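Local coordinates for protein peroxin 22 (Pichia angusta, PDB 5NKZ) that binds the ubiquitin-conjugating enzyme Pex4p through its soluble domain and is probably involved in peroxisome biogenesis, at residues C[59-65]-C[81-87]; C[36-40]-C[105-109]; C[31-35]-C[99-104]. One frame throughout, in Å; residues are numbered along the deposited sequence.

Interaction 1: residues C[59-65]-C[81-87]; sequences LHPSVDK and VIQVRTE
Gln83 reaches from the edge strand 81-83 toward His60, Val63 and Lys65 in the loop after strand 55-59, within a beta-alpha-beta unit of a Rossmann-like sheet: strand 55-59, helix 65-71 and strand 81-83. The two strands run parallel, and Leu59 N donates to Ile82 O (3.0 Å); the next link, from Val84 N to Leu59 O, is weak. With CG anti to the backbone N (chi1 -180°) and a bend at chi2 (61°), Gln83 folds its amide over the turn. There NE2 makes a sound bond to Val84 O of its own segment (2.7 Å) and weak ones to His60 O and Val63 O, while OE1 weakly accepts Lys65 N. One side chain thus offers several weak links to the loop that leads into helix 65-71, where Asp64 caps Glu67 N.

Leu59 and Gln83 project from the same face of the sheet. Leu59 places its CD1 branch against Val81 CG1 (3.5 Å), with Phe68 of the helix packed on it. Lys65 lays its aliphatic CG beside the same valine methyl (3.9 Å) before its amine bonds to Ser78 O. Farther along, the Pro61 ring lies side by side with Val84, CD to CG1 4.1 Å. Acidic groups of the other protein's chain take the backbone N atoms of Gln83 and Arg85, so this edge also meets the partner. At the far end, Glu87 stretches out to the His60 edge: NE2 donates to OE1 (2.7 Å), the oxygen lying in the ring plane and using its anti lone pair, with the carboxylate turned 58° from the ring.

Interaction 2: residues C[36-40]-C[105-109]; sequences LTQKD and TLGNL
Thr37 and Thr105 both hold OG1 between the backbone N and the carbonyl carbon (chi1 57° and 47°), which aims the two hydroxyls at the carboxylate of Asp40. Asp40 sets CG beside its own backbone N and anti to the carbonyl carbon, carrying the acid toward the 105-109 loop. The carboxylate and the Thr105 side chain slide past each other in opposite directions, leaving Thr105 OG1 2.8 Å from Asp40 OD1 and 2.7 Å from Asp40 OD2. A bond to OD1 is plausible but unsettled, since the single hydroxyl proton has another acceptor within reach.

From its own segment, Thr37 OG1 donates to Asp40 OD2 (2.7 Å), arriving from above the carboxylate plane. Thr37 OG1 also accepts from Asp40 N (3.2 Å) in an almost straight bond of 171°, an ST motif that closes the turn after strand 32-36. Asn127 ND2 adds a donor to OD1.

Asn108 approaches from the other loop, presenting CB to Thr37 OG1 (3.6 Å) at about a right angle. Beside it the methyl CG2 of Thr37 touches Leu109 CD1 (4.0 Å), whose leucine also rests on Phe91 of helix 87-97. The contact joins the loops beyond the C-terminal ends of the neighbouring parallel strands 32-36 and 101-103. Thr37 OG1 and Asn127 ND2 donate to the buried Asp40 carboxylate, with Thr105 OG1 close by; such donors would probably favour its ionised form.

Interaction 3: residues C[31-35]-C[99-104]; sequences SVSLV and SNINLI
Ser33 stands at the middle of four backbone hydrogen bonds that join strand 32-35 to strand 101-103. Its N donates to Ile101 O (2.8 Å) and its O accepts from Leu103 N (2.9 Å), while Ile101 N to Ser31 O and Val35 N to Leu103 O (2.9 Å) extend the pairing at the two ends. The strands run parallel, 8° apart, as the middle strand and one neighbour in a five-stranded Rossmann-like sheet.

A side-chain bond follows on one face. Ser33 OG meets Ser99 OG at 2.8 Å, and either hydroxyl may be the donor; both hold OG anti to the carbonyl carbon, which lets the hydroxyls converge just before strand 101-103 begins. Asn102 projects from the same face as Ser33 and bends back, ND2 giving a bond to Ser99 O (2.9 Å) from above the carbonyl plane. ND2 also bonds to Asp122 O, and Leu94 of helix 87-97 packs on Ser33 and Asn102. Farther along this helix-covered side, Val35 CG2 packs on Ile104 CG1 (3.5 Å) as the two side chains cross obliquely.

On the opposite face the two strands meet through aliphatic side chains. Val32 splits its methyls: CG2 lies against Ile101 CD1, and CG1 against Leu103 CD1 (both 3.7 Å). Leu34 carries CG anti to its backbone N (chi1 179°), bringing CD1 to Leu103 CB (3.9 Å).

The side under helix 87-97 thus mixes hydroxyl and amide groups with the Val35-Ile104 contact, whereas Val32 and Leu34 meet Ile101 and Leu103 through aliphatic side chains; the backbone bonds between the faces fix the register of the strands.

Overall arrangement
Interaction 3 is the buried centre of the sheet, held by regular backbone bonds, aliphatic side chains and a serine pair. Interaction 1 lies at its edge: a short strand pairing gives way to loop contacts built on a glutamine and a histidine-carboxylate pair, next to the chain of the other protein. Interaction 2, partly buried and without strand pairing, extends the strands of interaction 3 into their loops and depends on a carboxylate and hydroxyls. Interactions 1 and 2 touch, His60 N lying 3.1 Å from Leu36 O in a probable hydrogen bond. Interactions 1 and 3 do not touch but share the sheet, on opposite sides of the chain's centre.

Interaction 1: residues C[59-65]-C[81-87]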
loop_
_atom_site.group_PDB
_atom_site.type_symbol
_atom_site.label_atom_id
_atom_site.label_comp_id
_atom_site.label_asym_id
_atom_site.label_seq_id
_atom_site.Cartn_x
_atom_site.Cartn_y
_atom_site.Cartn_z
ATOM N N LEU C 59 -2.637 -2.634 -18.082
ATOM C CA LEU C 59 -2.249 -2.415 -19.489
ATOM C C LEU C 59 -0.817 -2.859 -19.770
ATOM O O LEU C 59 0.119 -2.525 -19.030
ATOM C CB LEU C 59 -2.426 -0.948 -19.900
ATOM C CG LEU C 59 -3.797 -0.378 -19.508
ATOM C CD1 LEU C 59 -3.724 1.139 -19.528
ATOM C CD2 LEU C 59 -4.917 -0.913 -20.393
ATOM N N HIS C 60 -0.670 -3.621 -20.844
ATOM C CA HIS C 60 0.620 -3.890 -21.473
ATOM C C HIS C 60 1.340 -2.554 -21.697
ATOM O O HIS C 60 0.685 -1.507 -21.779
ATOM C CB HIS C 60 0.357 -4.570 -22.821
ATOM C CG HIS C 60 1.474 -5.422 -23.327
ATOM N ND1 HIS C 60 2.144 -5.141 -24.497
ATOM C CD2 HIS C 60 1.994 -6.584 -22.864
ATOM C CE1 HIS C 60 3.056 -6.070 -24.715
ATOM N NE2 HIS C 60 2.992 -6.957 -23.735
ATOM N N PRO C 61 2.684 -2.580 -21.774
ATOM C CA PRO C 61 3.424 -1.381 -22.187
ATOM C C PRO C 61 2.922 -0.816 -23.517
ATOM O O PRO C 61 2.896 0.398 -23.680
ATOM C CB PRO C 61 4.866 -1.884 -22.346
ATOM C CG PRO C 61 4.956 -3.089 -21.497
ATOM C CD PRO C 61 3.596 -3.684 -21.416
ATOM N N SER C 62 2.524 -1.693 -24.439
ATOM C CA SER C 62 2.002 -1.291 -25.766
ATOM C C SER C 62 0.812 -0.345 -25.685
ATOM O O SER C 62 0.646 0.482 -26.566
ATOM C CB SER C 62 1.557 -2.505 -26.589
ATOM O OG SER C 62 0.270 -2.935 -26.162
ATOM N N VAL C 63 -0.007 -0.493 -24.644
ATOM C CA VAL C 63 -1.193 0.340 -24.439
ATOM C C VAL C 63 -0.920 1.488 -23.469
ATOM O O VAL C 63 -0.691 1.244 -22.281
ATOM C CB VAL C 63 -2.358 -0.503 -23.871
ATOM C CG1 VAL C 63 -3.615 0.341 -23.702
ATOM C CG2 VAL C 63 -2.597 -1.725 -24.756
ATOM N N ASP C 64 -0.972 2.722 -23.976
ATOM C CA ASP C 64 -0.857 3.918 -23.141
ATOM C C ASP C 64 -2.096 4.122 -22.270
ATOM O O ASP C 64 -3.223 4.022 -22.743
ATOM C CB ASP C 64 -0.646 5.168 -23.996
ATOM C CG ASP C 64 -0.563 6.448 -23.149
ATOM O OD1 ASP C 64 0.520 6.721 -22.576
ATOM O OD2 ASP C 64 -1.590 7.171 -23.041
ATOM N N LYS C 65 -1.881 4.434 -21.005
ATOM C CA LYS C 65 -2.974 4.558 -20.059
ATOM C C LYS C 65 -3.864 5.714 -20.425
ATOM O O LYS C 65 -5.064 5.529 -20.551
ATOM C CB LYS C 65 -2.470 4.689 -18.607
ATOM C CG LYS C 65 -3.534 4.598 -17.498
ATOM C CD LYS C 65 -3.188 5.449 -16.300
ATOM C CE LYS C 65 -4.241 5.437 -15.200
ATOM N NZ LYS C 65 -4.022 4.239 -14.381
ATOM N N VAL C 81 -7.142 1.175 -13.122
ATOM C CA VAL C 81 -6.333 0.844 -14.295
ATOM C C VAL C 81 -4.857 1.021 -13.956
ATOM O O VAL C 81 -4.501 2.017 -13.365
ATOM C CB VAL C 81 -6.725 1.764 -15.492
ATOM C CG1 VAL C 81 -5.813 1.543 -16.705
ATOM C CG2 VAL C 81 -8.179 1.514 -15.871
ATOM N N ILE C 82 -3.999 0.086 -14.361
ATOM C CA ILE C 82 -2.583 0.085 -13.933
ATOM C C ILE C 82 -1.632 -0.008 -15.130
ATOM O O ILE C 82 -1.522 -1.034 -15.792
ATOM C CB ILE C 82 -2.351 -1.028 -12.898
ATOM C CG1 ILE C 82 -2.933 -0.611 -11.535
ATOM C CG2 ILE C 82 -0.879 -1.313 -12.718
ATOM C CD1 ILE C 82 -3.393 -1.778 -10.692
ATOM N N GLN C 83 -0.966 1.104 -15.408
ATOM C CA GLN C 83 0.015 1.191 -16.492
ATOM C C GLN C 83 1.286 0.504 -16.056
ATOM O O GLN C 83 1.915 0.916 -15.104
ATOM C CB GLN C 83 0.361 2.656 -16.827
ATOM C CG GLN C 83 1.370 2.823 -17.956
ATOM C CD GLN C 83 0.847 2.242 -19.237
ATOM O OE1 GLN C 83 0.098 2.886 -19.921
ATOM N NE2 GLN C 83 1.200 1.009 -19.537
ATOM N N VAL C 84 1.650 -0.531 -16.789
ATOM C CA VAL C 84 2.859 -1.273 -16.587
ATOM C C VAL C 84 3.789 -0.913 -17.749
ATOM O O VAL C 84 3.318 -0.528 -18.820
ATOM C CB VAL C 84 2.504 -2.770 -16.504
ATOM C CG1 VAL C 84 3.428 -3.659 -17.328
ATOM C CG2 VAL C 84 2.399 -3.214 -15.049
ATOM N N ARG C 85 5.099 -1.035 -17.520
ATOM C CA ARG C 85 6.148 -0.660 -18.480
ATOM C C ARG C 85 7.013 -1.803 -19.017
ATOM O O ARG C 85 7.642 -1.613 -20.071
ATOM C CB ARG C 85 7.034 0.461 -17.914
ATOM C CG ARG C 85 6.369 1.833 -18.086
ATOM C CD ARG C 85 7.266 3.085 -17.993
ATOM N NE ARG C 85 6.890 4.015 -19.067
ATOM C CZ ARG C 85 5.706 4.631 -19.179
ATOM N NH1 ARG C 85 4.757 4.490 -18.255
ATOM N NH2 ARG C 85 5.462 5.413 -20.234
ATOM N N THR C 86 7.037 -2.957 -18.336
ATOM C CA THR C 86 7.677 -4.183 -18.862
ATOM C C THR C 86 6.688 -5.357 -18.767
ATOM O O THR C 86 5.882 -5.419 -17.835
ATOM C CB THR C 86 8.985 -4.569 -18.090
ATOM O OG1 THR C 86 8.669 -5.261 -16.867
ATOM C CG2 THR C 86 9.855 -3.336 -17.775
ATOM N N GLU C 87 6.765 -6.307 -19.695
ATOM C CA GLU C 87 5.930 -7.499 -19.572
ATOM C C GLU C 87 6.083 -8.236 -18.227
ATOM O O GLU C 87 5.089 -8.662 -17.631
ATOM C CB GLU C 87 6.207 -8.458 -20.721
ATOM C CG GLU C 87 5.512 -8.004 -21.987
ATOM C CD GLU C 87 5.632 -8.995 -23.115
ATOM O OE1 GLU C 87 4.874 -8.848 -24.106
ATOM O OE2 GLU C 87 6.486 -9.908 -23.035
#

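Interaction 2: residues C[36-40]-C[105-109]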
loop_
_atom_site.group_PDB
_atom_site.type_symbol
_atom_site.label_atom_id
_atom_site.label_comp_id
_atom_site.label_asym_id
_atom_site.label_seq_id
_atom_site.Cartn_x
_atom_site.Cartn_y
_atom_site.Cartn_z
ATOM N N LEU C 36 -4.814 -6.376 -20.454
ATOM C CA LEU C 36 -5.105 -5.999 -21.833
ATOM C C LEU C 36 -3.826 -5.624 -22.579
ATOM O O LEU C 36 -3.199 -4.625 -22.265
ATOM C CB LEU C 36 -6.094 -4.817 -21.872
ATOM C CG LEU C 36 -7.428 -5.005 -21.127
ATOM C CD1 LEU C 36 -8.237 -3.711 -21.068
ATOM C CD2 LEU C 36 -8.215 -6.151 -21.738
ATOM N N THR C 37 -3.440 -6.454 -23.537
ATOM C CA THR C 37 -2.601 -6.029 -24.656
ATOM C C THR C 37 -3.451 -5.272 -25.684
ATOM O O THR C 37 -4.658 -5.358 -25.668
ATOM C CB THR C 37 -1.984 -7.255 -25.368
ATOM O OG1 THR C 37 -3.030 -8.142 -25.810
ATOM C CG2 THR C 37 -1.074 -8.007 -24.437
ATOM N N GLN C 38 -2.783 -4.536 -26.575
ATOM C CA GLN C 38 -3.342 -4.063 -27.848
ATOM C C GLN C 38 -4.450 -4.954 -28.436
ATOM O O GLN C 38 -5.548 -4.482 -28.686
ATOM C CB GLN C 38 -2.195 -3.937 -28.861
ATOM C CG GLN C 38 -1.484 -2.614 -28.767
ATOM C CD GLN C 38 -1.890 -1.621 -29.846
ATOM O OE1 GLN C 38 -3.034 -1.626 -30.333
ATOM N NE2 GLN C 38 -0.950 -0.749 -30.221
ATOM N N LYS C 39 -4.185 -6.245 -28.571
ATOM C CA LYS C 39 -5.094 -7.172 -29.216
ATOM C C LYS C 39 -6.243 -7.451 -28.291
ATOM O O LYS C 39 -7.382 -7.293 -28.663
ATOM C CB LYS C 39 -4.393 -8.479 -29.586
ATOM C CG LYS C 39 -3.344 -8.309 -30.695
ATOM C CD LYS C 39 -1.979 -7.816 -30.182
ATOM C CE LYS C 39 -0.763 -8.388 -30.920
ATOM N NZ LYS C 39 0.283 -8.763 -29.918
ATOM N N ASP C 40 -5.962 -7.812 -27.054
ATOM C CA ASP C 40 -7.040 -8.096 -26.087
ATOM C C ASP C 40 -8.085 -6.979 -25.964
ATOM O O ASP C 40 -9.232 -7.226 -25.655
ATOM C CB ASP C 40 -6.426 -8.382 -24.727
ATOM C CG ASP C 40 -5.657 -9.696 -24.702
ATOM O OD1 ASP C 40 -6.214 -10.726 -25.164
ATOM O OD2 ASP C 40 -4.494 -9.696 -24.220
ATOM N N THR C 105 -4.246 -13.252 -21.843
ATOM C CA THR C 105 -3.813 -14.152 -22.917
ATOM C C THR C 105 -2.306 -14.071 -22.906
ATOM O O THR C 105 -1.735 -13.043 -23.295
ATOM C CB THR C 105 -4.325 -13.771 -24.317
ATOM O OG1 THR C 105 -4.109 -12.383 -24.512
ATOM C CG2 THR C 105 -5.793 -14.058 -24.474
ATOM N N LEU C 106 -1.668 -15.146 -22.449
ATOM C CA LEU C 106 -0.210 -15.221 -22.428
ATOM C C LEU C 106 0.331 -15.268 -23.847
ATOM O O LEU C 106 1.376 -14.683 -24.116
ATOM C CB LEU C 106 0.279 -16.434 -21.631
ATOM C CG LEU C 106 -0.098 -16.480 -20.139
ATOM C CD1 LEU C 106 -0.034 -17.888 -19.547
ATOM C CD2 LEU C 106 0.778 -15.544 -19.352
ATOM N N GLY C 107 -0.393 -15.936 -24.755
ATOM C CA GLY C 107 -0.066 -15.966 -26.186
ATOM C C GLY C 107 0.097 -14.621 -26.879
ATOM O O GLY C 107 0.700 -14.546 -27.952
ATOM N N ASN C 108 -0.457 -13.557 -26.290
ATOM C CA ASN C 108 -0.311 -12.195 -26.832
ATOM C C ASN C 108 0.865 -11.408 -26.278
ATOM O O ASN C 108 0.998 -10.233 -26.593
ATOM C CB ASN C 108 -1.587 -11.393 -26.590
ATOM C CG ASN C 108 -2.743 -11.867 -27.430
ATOM O OD1 ASN C 108 -3.907 -11.597 -27.102
ATOM N ND2 ASN C 108 -2.449 -12.572 -28.521
ATOM N N LEU C 109 1.696 -12.039 -25.454
ATOM C CA LEU C 109 2.939 -11.416 -25.006
ATOM C C LEU C 109 4.057 -11.673 -26.027
ATOM O O LEU C 109 3.950 -12.591 -26.824
ATOM C CB LEU C 109 3.301 -11.922 -23.593
ATOM C CG LEU C 109 2.587 -11.340 -22.342
ATOM C CD1 LEU C 109 1.177 -10.825 -22.618
ATOM C CD2 LEU C 109 2.533 -12.329 -21.189
#

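Interaction 3: residues C[31-35]-C[99-104]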
loop_
_atom_site.group_PDB
_atom_site.type_symbol
_atom_site.label_atom_id
_atom_site.label_comp_id
_atom_site.label_asym_id
_atom_site.label_seq_id
_atom_site.Cartn_x
_atom_site.Cartn_y
_atom_site.Cartn_z
ATOM N N SER C 31 -13.785 -10.671 -7.581
ATOM C CA SER C 31 -12.461 -9.988 -7.889
ATOM C C SER C 31 -11.756 -10.427 -9.165
ATOM O O SER C 31 -11.404 -11.568 -9.256
ATOM C CB SER C 31 -11.478 -10.209 -6.727
ATOM O OG SER C 31 -11.834 -9.415 -5.611
ATOM N N VAL C 32 -11.538 -9.542 -10.127
ATOM C CA VAL C 32 -10.954 -9.943 -11.399
ATOM C C VAL C 32 -9.826 -8.989 -11.787
ATOM O O VAL C 32 -9.976 -7.750 -11.711
ATOM C CB VAL C 32 -12.030 -9.986 -12.542
ATOM C CG1 VAL C 32 -11.440 -10.447 -13.896
ATOM C CG2 VAL C 32 -13.251 -10.782 -12.107
ATOM N N SER C 33 -8.697 -9.579 -12.184
ATOM C CA SER C 33 -7.599 -8.823 -12.776
ATOM C C SER C 33 -7.651 -9.019 -14.282
ATOM O O SER C 33 -7.624 -10.149 -14.764
ATOM C CB SER C 33 -6.216 -9.256 -12.211
ATOM O OG SER C 33 -5.999 -8.794 -10.874
ATOM N N LEU C 34 -7.699 -7.934 -15.036
ATOM C CA LEU C 34 -7.815 -8.049 -16.473
ATOM C C LEU C 34 -6.612 -7.468 -17.147
ATOM O O LEU C 34 -6.401 -6.261 -17.054
ATOM C CB LEU C 34 -9.089 -7.300 -16.925
ATOM C CG LEU C 34 -9.418 -7.250 -18.425
ATOM C CD1 LEU C 34 -9.423 -8.658 -19.012
ATOM C CD2 LEU C 34 -10.746 -6.532 -18.617
ATOM N N VAL C 35 -5.821 -8.278 -17.830
ATOM C CA VAL C 35 -4.661 -7.703 -18.507
ATOM C C VAL C 35 -4.941 -7.615 -19.976
ATOM O O VAL C 35 -5.245 -8.631 -20.640
ATOM C CB VAL C 35 -3.250 -8.348 -18.163
ATOM C CG1 VAL C 35 -3.284 -9.063 -16.814
ATOM C CG2 VAL C 35 -2.696 -9.286 -19.244
ATOM N N SER C 99 -6.069 -11.222 -7.415
ATOM C CA SER C 99 -7.497 -11.304 -7.672
ATOM C C SER C 99 -7.934 -12.770 -7.757
ATOM O O SER C 99 -7.152 -13.652 -8.108
ATOM C CB SER C 99 -7.854 -10.542 -8.934
ATOM O OG SER C 99 -7.718 -9.158 -8.710
ATOM N N ASN C 100 -9.184 -13.019 -7.374
ATOM C CA ASN C 100 -9.824 -14.342 -7.488
ATOM C C ASN C 100 -9.797 -14.895 -8.915
ATOM O O ASN C 100 -9.666 -16.106 -9.089
ATOM C CB ASN C 100 -11.293 -14.274 -7.080
ATOM C CG ASN C 100 -11.495 -14.011 -5.593
ATOM O OD1 ASN C 100 -10.847 -13.181 -4.990
ATOM N ND2 ASN C 100 -12.424 -14.717 -5.004
ATOM N N ILE C 101 -9.979 -14.019 -9.918
ATOM C CA ILE C 101 -10.003 -14.396 -11.340
ATOM C C ILE C 101 -8.933 -13.625 -12.100
ATOM O O ILE C 101 -8.786 -12.413 -11.920
ATOM C CB ILE C 101 -11.416 -14.167 -11.978
ATOM C CG1 ILE C 101 -12.505 -15.000 -11.241
ATOM C CG2 ILE C 101 -11.423 -14.523 -13.468
ATOM C CD1 ILE C 101 -13.708 -14.207 -10.743
ATOM N N ASN C 102 -8.198 -14.304 -12.959
ATOM C CA ASN C 102 -7.075 -13.647 -13.589
ATOM C C ASN C 102 -7.173 -13.916 -15.061
ATOM O O ASN C 102 -6.970 -15.036 -15.493
ATOM C CB ASN C 102 -5.708 -14.090 -12.974
ATOM C CG ASN C 102 -5.496 -13.582 -11.538
ATOM O OD1 ASN C 102 -5.025 -12.447 -11.325
ATOM N ND2 ASN C 102 -5.844 -14.405 -10.553
ATOM N N LEU C 103 -7.537 -12.891 -15.815
ATOM C CA LEU C 103 -7.702 -12.992 -17.255
ATOM C C LEU C 103 -6.537 -12.362 -17.959
ATOM O O LEU C 103 -6.275 -11.162 -17.788
ATOM C CB LEU C 103 -8.959 -12.278 -17.703
ATOM C CG LEU C 103 -10.218 -12.665 -16.964
ATOM C CD1 LEU C 103 -11.294 -11.690 -17.424
ATOM C CD2 LEU C 103 -10.562 -14.128 -17.241
ATOM N N ILE C 104 -5.891 -13.166 -18.796
ATOM C CA ILE C 104 -4.672 -12.767 -19.476
ATOM C C ILE C 104 -4.408 -13.743 -20.619
ATOM O O ILE C 104 -4.395 -14.959 -20.389
ATOM C CB ILE C 104 -3.476 -12.732 -18.454
ATOM C CG1 ILE C 104 -2.115 -12.724 -19.179
ATOM C CG2 ILE C 104 -3.550 -13.883 -17.429
ATOM C CD1 ILE C 104 -0.929 -12.244 -18.353
#